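Local coordinates for protein HslVU complex proteolytic subunit, putative (Trypanosoma brucei brucei, PDB 4HNZ) that forms the proteolytic double ring of mitochondrial HslVU, degrading substrates unfolded by its HslU partner, and acts in mitochondrial DNA replication by controlling helicase PIF2 levels, at residues A152-I155 with A156-D160; D144-K147 with I148-A152; S31-K34 with L35-I38; R83-R86 with A87-R90. All blocks are in the same frame, centred on the assembly; numbering follows the deposited sequence.

Interaction 1. Residues A152-I155 with A156-D160. With MG (magnesium ion), chain M.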
loop_
_atom_site.group_PDB
_atom_site.type_symbol
_atom_site.label_atom_id
_atom_site.label_comp_id
_atom_site.label_asym_id
_atom_site.label_seq_id
_atom_site.Cartn_x
_atom_site.Cartn_y
_atom_site.Cartn_z
ATOM N N ALA A 152 -23.390 32.406 7.926
ATOM C CA ALA A 152 -22.970 31.042 7.868
ATOM C C ALA A 152 -21.766 30.881 6.958
ATOM O O ALA A 152 -20.849 30.162 7.294
ATOM C CB ALA A 152 -24.094 30.159 7.444
ATOM N N MET A 153 -21.727 31.622 5.870
ATOM C CA MET A 153 -20.555 31.617 5.005
ATOM C C MET A 153 -19.331 32.216 5.632
ATOM O O MET A 153 -18.215 31.730 5.372
ATOM C CB MET A 153 -20.811 32.363 3.699
ATOM C CG MET A 153 -21.814 31.733 2.781
ATOM S SD MET A 153 -21.278 30.179 2.028
ATOM C CE MET A 153 -20.124 30.774 0.789
ATOM N N ARG A 154 -19.470 33.298 6.366
ATOM C CA ARG A 154 -18.298 33.887 7.035
ATOM C C ARG A 154 -17.712 32.860 7.980
ATOM O O ARG A 154 -16.507 32.654 8.008
ATOM C CB ARG A 154 -18.625 35.177 7.809
ATOM C CG ARG A 154 -17.449 35.776 8.637
ATOM C CD ARG A 154 -16.428 36.614 7.819
ATOM N NE ARG A 154 -16.975 37.572 6.788
ATOM C CZ ARG A 154 -17.870 38.600 7.000
ATOM N NH1 ARG A 154 -18.395 38.814 8.215
ATOM N NH2 ARG A 154 -18.277 39.431 5.994
ATOM N N ILE A 155 -18.574 32.182 8.713
ATOM C CA ILE A 155 -18.134 31.188 9.657
ATOM C C ILE A 155 -17.528 29.966 8.994
ATOM O O ILE A 155 -16.405 29.534 9.392
ATOM C CB ILE A 155 -19.286 30.762 10.604
ATOM C CG1 ILE A 155 -19.584 31.944 11.532
ATOM C CG2 ILE A 155 -18.921 29.524 11.414
ATOM C CD1 ILE A 155 -20.907 31.829 12.207
ATOM N N ALA A 156 -18.184 29.439 7.978
ATOM C CA ALA A 156 -17.702 28.237 7.335
ATOM C C ALA A 156 -16.397 28.495 6.638
ATOM O O ALA A 156 -15.474 27.675 6.692
ATOM C CB ALA A 156 -18.728 27.700 6.365
ATOM N N THR A 157 -16.316 29.603 5.919
ATOM C CA THR A 157 -15.117 29.888 5.111
ATOM C C THR A 157 -13.926 30.319 5.933
ATOM O O THR A 157 -12.776 30.106 5.512
ATOM C CB THR A 157 -15.386 30.883 3.966
ATOM O OG1 THR A 157 -15.769 32.166 4.458
ATOM C CG2 THR A 157 -16.500 30.335 3.015
ATOM N N ASP A 158 -14.171 30.864 7.109
ATOM C CA ASP A 158 -13.076 31.071 8.057
ATOM C C ASP A 158 -12.498 29.769 8.530
ATOM O O ASP A 158 -11.323 29.681 8.746
ATOM C CB ASP A 158 -13.519 31.859 9.282
ATOM C CG ASP A 158 -13.718 33.361 8.985
ATOM O OD1 ASP A 158 -13.293 33.811 7.873
ATOM O OD2 ASP A 158 -14.345 34.080 9.843
ATOM N N ILE A 159 -13.297 28.737 8.669
ATOM C CA ILE A 159 -12.786 27.423 9.111
ATOM C C ILE A 159 -12.148 26.571 8.012
ATOM O O ILE A 159 -11.114 25.893 8.240
ATOM C CB ILE A 159 -13.909 26.642 9.772
ATOM C CG1 ILE A 159 -14.270 27.319 11.108
ATOM C CG2 ILE A 159 -13.571 25.189 10.023
ATOM C CD1 ILE A 159 -15.601 26.800 11.651
ATOM N N ASP A 160 -12.767 26.565 6.842
ATOM C CA ASP A 160 -12.325 25.768 5.714
ATOM C C ASP A 160 -11.174 26.485 4.989
ATOM O O ASP A 160 -11.374 27.493 4.361
ATOM C CB ASP A 160 -13.504 25.549 4.751
ATOM C CG ASP A 160 -13.154 24.669 3.540
ATOM O OD1 ASP A 160 -12.152 23.911 3.600
ATOM O OD2 ASP A 160 -13.858 24.799 2.512
HETATM MG MG MG M . -10.730 29.914 4.461
HETATM O O HOH W 1 -8.562 30.043 3.036
#
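T157 grips M153 O twice at the C-terminal end of helix 145-159. Its backbone N gives the usual i to i+4 bond of 2.9 Å to M153 O, and its hydroxyl OG1 donates a second, shorter bond of 2.6 Å to the same oxygen. The two donors reach that carbonyl from opposite faces of its plane. What brings the hydroxyl there is its first torsion (chi1 64°), which sets OG1 between the backbone N and the carbonyl carbon. Further backbone bonds run from A156 N to A152 O, D158 N to R154 O and I159 N to I155 O, the last stretched to 3.3 Å.

Charged side chains meet more loosely. R154 and D158 run side by side on the exposed face, but it is the aliphatic CG of R154 that lies 3.7 Å from D158 OD2, while R154 NE stays 5.3 Å from that oxygen, so no salt bridge closes. Apolar contact is slight, with I155 CG2 4.3 Å from I159 CD1.

The magnesium ion sits where the helix ends. T157 O binds it at 2.3 Å and D160 O at 2.5 Å, with a water and S163 O completing the observed ligands. All three protein ligands are main-chain carbonyls, which would be expected to restrain the backbone as it leaves the helix.

Interaction 2. Residues D144-K147 with I148-A152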
loop_
_atom_site.group_PDB
_atom_site.type_symbol
_atom_site.label_atom_id
_atom_site.label_comp_id
_atom_site.label_asym_id
_atom_site.label_seq_id
_atom_site.Cartn_x
_atom_site.Cartn_y
_atom_site.Cartn_z
ATOM N N ASP A 144 -33.305 36.877 8.288
ATOM C CA ASP A 144 -33.899 36.354 7.048
ATOM C C ASP A 144 -32.873 35.479 6.323
ATOM O O ASP A 144 -31.712 35.374 6.754
ATOM C CB ASP A 144 -34.422 37.474 6.159
ATOM C CG ASP A 144 -33.321 38.374 5.626
ATOM O OD1 ASP A 144 -32.104 38.080 5.689
ATOM O OD2 ASP A 144 -33.675 39.413 5.016
ATOM N N ALA A 145 -33.296 34.884 5.212
ATOM C CA ALA A 145 -32.471 33.933 4.500
ATOM C C ALA A 145 -31.095 34.458 4.148
ATOM O O ALA A 145 -30.084 33.802 4.365
ATOM C CB ALA A 145 -33.186 33.462 3.241
ATOM N N GLU A 146 -31.053 35.652 3.589
ATOM C CA GLU A 146 -29.787 36.174 3.174
ATOM C C GLU A 146 -28.882 36.451 4.376
ATOM O O GLU A 146 -27.668 36.299 4.290
ATOM C CB GLU A 146 -29.967 37.426 2.318
ATOM C CG GLU A 146 -28.624 37.935 1.816
ATOM C CD GLU A 146 -28.710 38.943 0.697
ATOM O OE1 GLU A 146 -29.831 39.203 0.191
ATOM O OE2 GLU A 146 -27.641 39.485 0.337
ATOM N N LYS A 147 -29.451 36.944 5.468
ATOM C CA LYS A 147 -28.637 37.284 6.623
ATOM C C LYS A 147 -28.058 35.976 7.220
ATOM O O LYS A 147 -26.896 35.914 7.558
ATOM C CB LYS A 147 -29.446 38.088 7.626
ATOM C CG LYS A 147 -28.595 38.768 8.658
ATOM C CD LYS A 147 -29.400 39.582 9.674
ATOM C CE LYS A 147 -28.447 40.133 10.757
ATOM N NZ LYS A 147 -29.133 40.826 11.895
ATOM N N ILE A 148 -28.875 34.934 7.271
ATOM C CA ILE A 148 -28.428 33.646 7.742
ATOM C C ILE A 148 -27.288 33.132 6.881
ATOM O O ILE A 148 -26.234 32.732 7.401
ATOM C CB ILE A 148 -29.559 32.636 7.731
ATOM C CG1 ILE A 148 -30.581 32.986 8.777
ATOM C CG2 ILE A 148 -29.056 31.249 8.034
ATOM C CD1 ILE A 148 -31.891 32.271 8.587
ATOM N N ALA A 149 -27.485 33.165 5.567
ATOM C CA ALA A 149 -26.500 32.660 4.633
ATOM C C ALA A 149 -25.164 33.385 4.725
ATOM O O ALA A 149 -24.124 32.732 4.731
ATOM C CB ALA A 149 -27.023 32.701 3.201
ATOM N N ARG A 150 -25.177 34.696 4.835
ATOM C CA ARG A 150 -23.920 35.472 4.917
ATOM C C ARG A 150 -23.143 35.177 6.154
ATOM O O ARG A 150 -21.941 35.037 6.131
ATOM C CB ARG A 150 -24.192 36.973 4.877
ATOM C CG ARG A 150 -24.549 37.454 3.480
ATOM C CD ARG A 150 -24.822 38.968 3.405
ATOM N NE ARG A 150 -25.137 39.356 2.027
ATOM C CZ ARG A 150 -24.260 39.367 1.007
ATOM N NH1 ARG A 150 -24.658 39.733 -0.198
ATOM N NH2 ARG A 150 -22.982 39.047 1.185
ATOM N N LYS A 151 -23.849 35.079 7.259
ATOM C CA LYS A 151 -23.218 34.774 8.514
ATOM C C LYS A 151 -22.618 33.350 8.460
ATOM O O LYS A 151 -21.519 33.112 8.944
ATOM C CB LYS A 151 -24.271 34.893 9.615
ATOM C CG LYS A 151 -23.948 35.853 10.744
ATOM C CD LYS A 151 -23.229 35.134 11.873
ATOM C CE LYS A 151 -23.146 35.987 13.135
ATOM N NZ LYS A 151 -24.423 35.890 13.944
ATOM N N ALA A 152 -23.390 32.406 7.926
ATOM C CA ALA A 152 -22.970 31.042 7.868
ATOM C C ALA A 152 -21.766 30.881 6.958
ATOM O O ALA A 152 -20.849 30.162 7.294
ATOM C CB ALA A 152 -24.094 30.159 7.444
#
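E146 and R150, one helical turn apart, form the salt bridge of this contact. Their side chains lie alongside each other and point the same way, and R150 presents the NE and NH1 side of its guanidinium to a single carboxylate oxygen. E146 OE2 takes both bonds, 3.0 Å from R150 NE and 3.0 Å from R150 NH1, and lies close to the guanidinium plane. NE comes in on the anti lone pair of OE2, NH1 nearly along its C-O bond. Neither N-H points straight at the oxygen, as expected when two donors share one acceptor: both angles are near 140°. The carboxylate and guanidinium planes are turned 36° apart.

Behind the pair is the helix itself. R150 N bonds to E146 O at 3.0 Å, and CG of R150 rests 3.4 Å from that same E146 O. E146 reaches forward because CG stands opposite its backbone N (chi1 -177°) and the rest of the chain is extended.

Farther out, D144 is the N-cap of helix 145-159: its OD1 accepts from K147 N at 2.9 Å, while D144 O receives I148 N at 2.9 Å. I148 packs on A134 and L137 of helix 127-137, and A149 on V6, V13 and L15 of the sheet. K151 turns its amine to A136 O of a neighbouring subunit.

Chemically, the capping carboxylate satisfies a first-turn N-H, and its negative charge would probably interact favourably with the partly positive N-terminal end of the helix, while the salt bridge balances two charges along the flank beside W167 and V169.

Interaction 3. Residues S31-K34 with L35-I38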
loop_
_atom_site.group_PDB
_atom_site.type_symbol
_atom_site.label_atom_id
_atom_site.label_comp_id
_atom_site.label_asym_id
_atom_site.label_seq_id
_atom_site.Cartn_x
_atom_site.Cartn_y
_atom_site.Cartn_z
ATOM N N SER A 31 -11.169 34.692 -7.326
ATOM C CA SER A 31 -12.328 35.382 -7.852
ATOM C C SER A 31 -13.088 34.531 -8.851
ATOM O O SER A 31 -13.597 35.053 -9.820
ATOM C CB SER A 31 -11.813 36.642 -8.549
ATOM O OG SER A 31 -10.866 36.275 -9.533
ATOM N N ALA A 32 -13.141 33.221 -8.651
ATOM C CA ALA A 32 -13.917 32.355 -9.555
ATOM C C ALA A 32 -15.395 32.316 -9.168
ATOM O O ALA A 32 -15.715 32.084 -7.996
ATOM C CB ALA A 32 -13.378 30.943 -9.506
ATOM N N CYS A 33 -16.304 32.381 -10.141
ATOM C CA CYS A 33 -17.706 32.306 -9.850
ATOM C C CYS A 33 -18.169 30.843 -9.901
ATOM O O CYS A 33 -17.905 30.132 -10.848
ATOM C CB CYS A 33 -18.502 33.165 -10.851
ATOM S SG CYS A 33 -20.231 33.308 -10.296
ATOM N N LYS A 34 -18.894 30.399 -8.893
ATOM C CA LYS A 34 -19.289 29.003 -8.824
ATOM C C LYS A 34 -20.809 28.838 -8.908
ATOM O O LYS A 34 -21.319 27.740 -8.692
ATOM C CB LYS A 34 -18.776 28.369 -7.518
ATOM C CG LYS A 34 -17.277 28.358 -7.417
ATOM C CD LYS A 34 -16.814 27.819 -6.103
ATOM C CE LYS A 34 -15.310 28.015 -5.990
ATOM N NZ LYS A 34 -14.831 27.699 -4.618
ATOM N N LEU A 35 -21.514 29.918 -9.256
ATOM C CA LEU A 35 -22.965 29.888 -9.452
ATOM C C LEU A 35 -23.293 30.145 -10.897
ATOM O O LEU A 35 -22.583 30.867 -11.573
ATOM C CB LEU A 35 -23.631 30.956 -8.617
ATOM C CG LEU A 35 -23.197 31.000 -7.149
ATOM C CD1 LEU A 35 -24.050 32.009 -6.411
ATOM C CD2 LEU A 35 -23.326 29.639 -6.496
ATOM N N ARG A 36 -24.350 29.538 -11.403
ATOM C CA ARG A 36 -24.811 29.852 -12.739
ATOM C C ARG A 36 -26.310 30.002 -12.714
ATOM O O ARG A 36 -27.017 29.294 -11.972
ATOM C CB ARG A 36 -24.424 28.761 -13.718
ATOM C CG ARG A 36 -22.942 28.599 -13.988
ATOM C CD ARG A 36 -22.315 29.779 -14.728
ATOM N NE ARG A 36 -20.896 29.481 -15.032
ATOM C CZ ARG A 36 -19.874 29.569 -14.163
ATOM N NH1 ARG A 36 -20.052 29.973 -12.908
ATOM N NH2 ARG A 36 -18.650 29.253 -14.553
ATOM N N ARG A 37 -26.773 30.962 -13.472
ATOM C CA ARG A 37 -28.169 31.168 -13.700
ATOM C C ARG A 37 -28.447 30.291 -14.919
ATOM O O ARG A 37 -27.860 30.508 -15.947
ATOM C CB ARG A 37 -28.365 32.643 -14.041
ATOM C CG ARG A 37 -29.801 33.135 -14.110
ATOM C CD ARG A 37 -30.182 33.906 -12.865
ATOM N NE ARG A 37 -31.621 33.849 -12.636
ATOM C CZ ARG A 37 -32.221 34.241 -11.520
ATOM N NH1 ARG A 37 -31.526 34.747 -10.501
ATOM N NH2 ARG A 37 -33.533 34.118 -11.411
ATOM N N ILE A 38 -29.269 29.247 -14.831
ATOM C CA ILE A 38 -29.566 28.507 -16.084
ATOM C C ILE A 38 -30.837 28.999 -16.787
ATOM O O ILE A 38 -30.976 28.822 -17.971
ATOM C CB ILE A 38 -29.548 26.975 -15.930
ATOM C CG1 ILE A 38 -30.737 26.462 -15.151
ATOM C CG2 ILE A 38 -28.229 26.538 -15.277
ATOM C CD1 ILE A 38 -30.489 25.030 -14.697
#
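In the Ntn-hydrolase fold of the proteasome family, this is the end of the loop that follows strand 26-29 and enters strand 35-39, next to the N-terminal threonine. R36 folds back along the chain to fasten it. Its NH1 donates to C33 O at 3.0 Å and also to L35 O at 3.0 Å, both bonds nearly straight (172° and 167°). Each oxygen lies almost exactly in the guanidinium plane, yet NH1 stands well above both carbonyl planes, off their lone pairs. The bend at chi2 (-67°) is what swings the guanidinium back toward C33.

K34, between the two bonded carbonyls, sends its extended side chain toward T1. Its NZ makes a salt bridge with D17 and hydrogen bonds to Q19 O and to OG1 of T1, probably the catalytic nucleophile, as in other proteasome-type proteases. R36, by holding the backbone on either side of K34, is consistent with a second-shell role in placing that lysine. Main-chain bonds of K34 with F46 and of R36 with I44 join this stretch to strand 42-48. On the side of D168, the sulfur of C33 lies 3.6 Å from L35 O and 4.5 Å from L35 CB.

Interaction 4. Residues R83-R86 with A87-R90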
loop_
_atom_site.group_PDB
_atom_site.type_symbol
_atom_site.label_atom_id
_atom_site.label_comp_id
_atom_site.label_asym_id
_atom_site.label_seq_id
_atom_site.Cartn_x
_atom_site.Cartn_y
_atom_site.Cartn_z
ATOM N N ARG A 83 -24.238 8.286 -12.932
ATOM C CA ARG A 83 -23.657 7.096 -12.330
ATOM C C ARG A 83 -23.449 5.984 -13.315
ATOM O O ARG A 83 -22.640 5.118 -13.062
ATOM C CB ARG A 83 -24.524 6.575 -11.211
ATOM C CG ARG A 83 -24.544 7.521 -10.049
ATOM C CD ARG A 83 -23.217 7.541 -9.319
ATOM N NE ARG A 83 -22.979 6.228 -8.747
ATOM C CZ ARG A 83 -21.863 5.853 -8.149
ATOM N NH1 ARG A 83 -20.839 6.668 -8.046
ATOM N NH2 ARG A 83 -21.788 4.640 -7.640
ATOM N N THR A 84 -24.204 5.954 -14.413
ATOM C CA THR A 84 -24.122 4.801 -15.347
ATOM C C THR A 84 -23.326 5.087 -16.600
ATOM O O THR A 84 -23.030 4.188 -17.338
ATOM C CB THR A 84 -25.518 4.308 -15.768
ATOM O OG1 THR A 84 -26.332 5.416 -16.181
ATOM C CG2 THR A 84 -26.206 3.652 -14.617
ATOM N N ASP A 85 -23.044 6.350 -16.890
ATOM C CA ASP A 85 -22.270 6.710 -18.096
ATOM C C ASP A 85 -20.757 6.774 -17.795
ATOM O O ASP A 85 -20.332 7.477 -16.874
ATOM C CB ASP A 85 -22.750 8.039 -18.647
ATOM C CG ASP A 85 -22.014 8.443 -19.890
ATOM O OD1 ASP A 85 -20.869 8.906 -19.802
ATOM O OD2 ASP A 85 -22.573 8.305 -20.987
ATOM N N ARG A 86 -19.956 6.059 -18.592
ATOM C CA ARG A 86 -18.521 5.860 -18.321
ATOM C C ARG A 86 -17.740 7.202 -18.264
ATOM O O ARG A 86 -16.953 7.452 -17.359
ATOM C CB ARG A 86 -17.839 4.951 -19.371
ATOM C CG ARG A 86 -18.669 4.160 -20.415
ATOM C CD ARG A 86 -17.773 3.425 -21.452
ATOM N NE ARG A 86 -16.783 2.533 -20.818
ATOM C CZ ARG A 86 -15.582 2.895 -20.331
ATOM N NH1 ARG A 86 -15.135 4.142 -20.415
ATOM N NH2 ARG A 86 -14.801 1.994 -19.734
ATOM N N ALA A 87 -17.983 8.056 -19.244
ATOM C CA ALA A 87 -17.341 9.370 -19.298
ATOM C C ALA A 87 -17.710 10.271 -18.085
ATOM O O ALA A 87 -16.830 10.871 -17.451
ATOM C CB ALA A 87 -17.684 10.066 -20.624
ATOM N N LEU A 88 -18.999 10.355 -17.769
ATOM C CA LEU A 88 -19.473 11.198 -16.682
ATOM C C LEU A 88 -18.948 10.720 -15.346
ATOM O O LEU A 88 -18.717 11.539 -14.465
ATOM C CB LEU A 88 -21.000 11.282 -16.621
ATOM C CG LEU A 88 -21.633 11.919 -17.840
ATOM C CD1 LEU A 88 -23.127 12.036 -17.637
ATOM C CD2 LEU A 88 -21.032 13.293 -18.165
ATOM N N ARG A 89 -18.758 9.426 -15.195
ATOM C CA ARG A 89 -18.228 8.928 -13.949
ATOM C C ARG A 89 -16.775 9.239 -13.725
ATOM O O ARG A 89 -16.321 9.120 -12.623
ATOM C CB ARG A 89 -18.391 7.434 -13.851
ATOM C CG ARG A 89 -19.660 7.100 -13.142
ATOM C CD ARG A 89 -19.635 5.640 -12.817
ATOM N NE ARG A 89 -18.897 5.381 -11.590
ATOM C CZ ARG A 89 -19.402 4.760 -10.536
ATOM N NH1 ARG A 89 -20.661 4.308 -10.548
ATOM N NH2 ARG A 89 -18.637 4.578 -9.473
ATOM N N ARG A 90 -16.058 9.627 -14.747
ATOM C CA ARG A 90 -14.708 10.070 -14.535
ATOM C C ARG A 90 -14.713 11.561 -14.048
ATOM O O ARG A 90 -13.667 12.105 -13.772
ATOM C CB ARG A 90 -13.883 9.854 -15.821
ATOM C CG ARG A 90 -13.913 8.429 -16.430
ATOM C CD ARG A 90 -12.763 7.485 -16.003
ATOM N NE ARG A 90 -12.959 6.069 -16.452
ATOM C CZ ARG A 90 -12.631 5.555 -17.644
ATOM N NH1 ARG A 90 -12.080 6.311 -18.583
ATOM N NH2 ARG A 90 -12.869 4.273 -17.917
#
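R83 and R89 bring their guanidinium groups together obliquely, each with an NH1 over the other's face, across the junction between helix 71-84 and the short turn of helix at 86-89. R89 NH1 sits over the centre of the R83 group, 3.1 Å from R83 CZ, and the two planes are inclined by 43°. The same NH1 points to R83 O at 3.3 Å, a weak though straight bond, with that oxygen in the plane at the edge of the R89 group. D52 of a neighbouring subunit forms a salt bridge with R83 NE, and G108 O takes a bond from R83 NH1.

A second pair of like charges lies one step on. R86 and R90 run alongside each other, R86 NH1 3.4 Å from R90 NH2, but their planes are almost perpendicular at 83°. R86 is poorly ordered, so its detail deserves caution.

The backbone is held at D85, the N-cap of the short, weakly bonded helix. OD1 of D85 accepts from L88 N at 3.1 Å through its anti lone pair, and D85 O receives R89 N at 3.0 Å. The carboxylate reaches the helix start because its CG is turned opposite the backbone N (chi1 -179°). L88 CG also rests 3.7 Å from D85 OD1, its side chain crossing that of D85.

Four arginines this close would be expected to cost electrostatic energy. D52 across the subunit boundary probably offsets the charge of R83, while R86 and R90 come close to R86 of another neighbouring subunit, which probably makes this a costly spot.

From the N terminus, interaction 3 comes first, where the loop after strand 26-29 enters strand 35-39, a side-chain bond reaching back to C33. Interaction 4 follows, at the junction of helices 71-84 and 86-89. The chain then passes through strands 93-98 to 120-123 and helix 127-137 before interaction 2 opens helix 145-159 and interaction 1 finishes it; these two share A152, their centres 12 Å apart. All four are local and in series, so none nests in or crosses another. Interaction 4 lies across the chain's centre from that pair. Interaction 3 belongs to the sheet of strands 35-39, 42-48, 93-98, 103-107 and 112-113, whereas helix 145-159 packs on the sheet containing 3-8, 11-22 and 167-172.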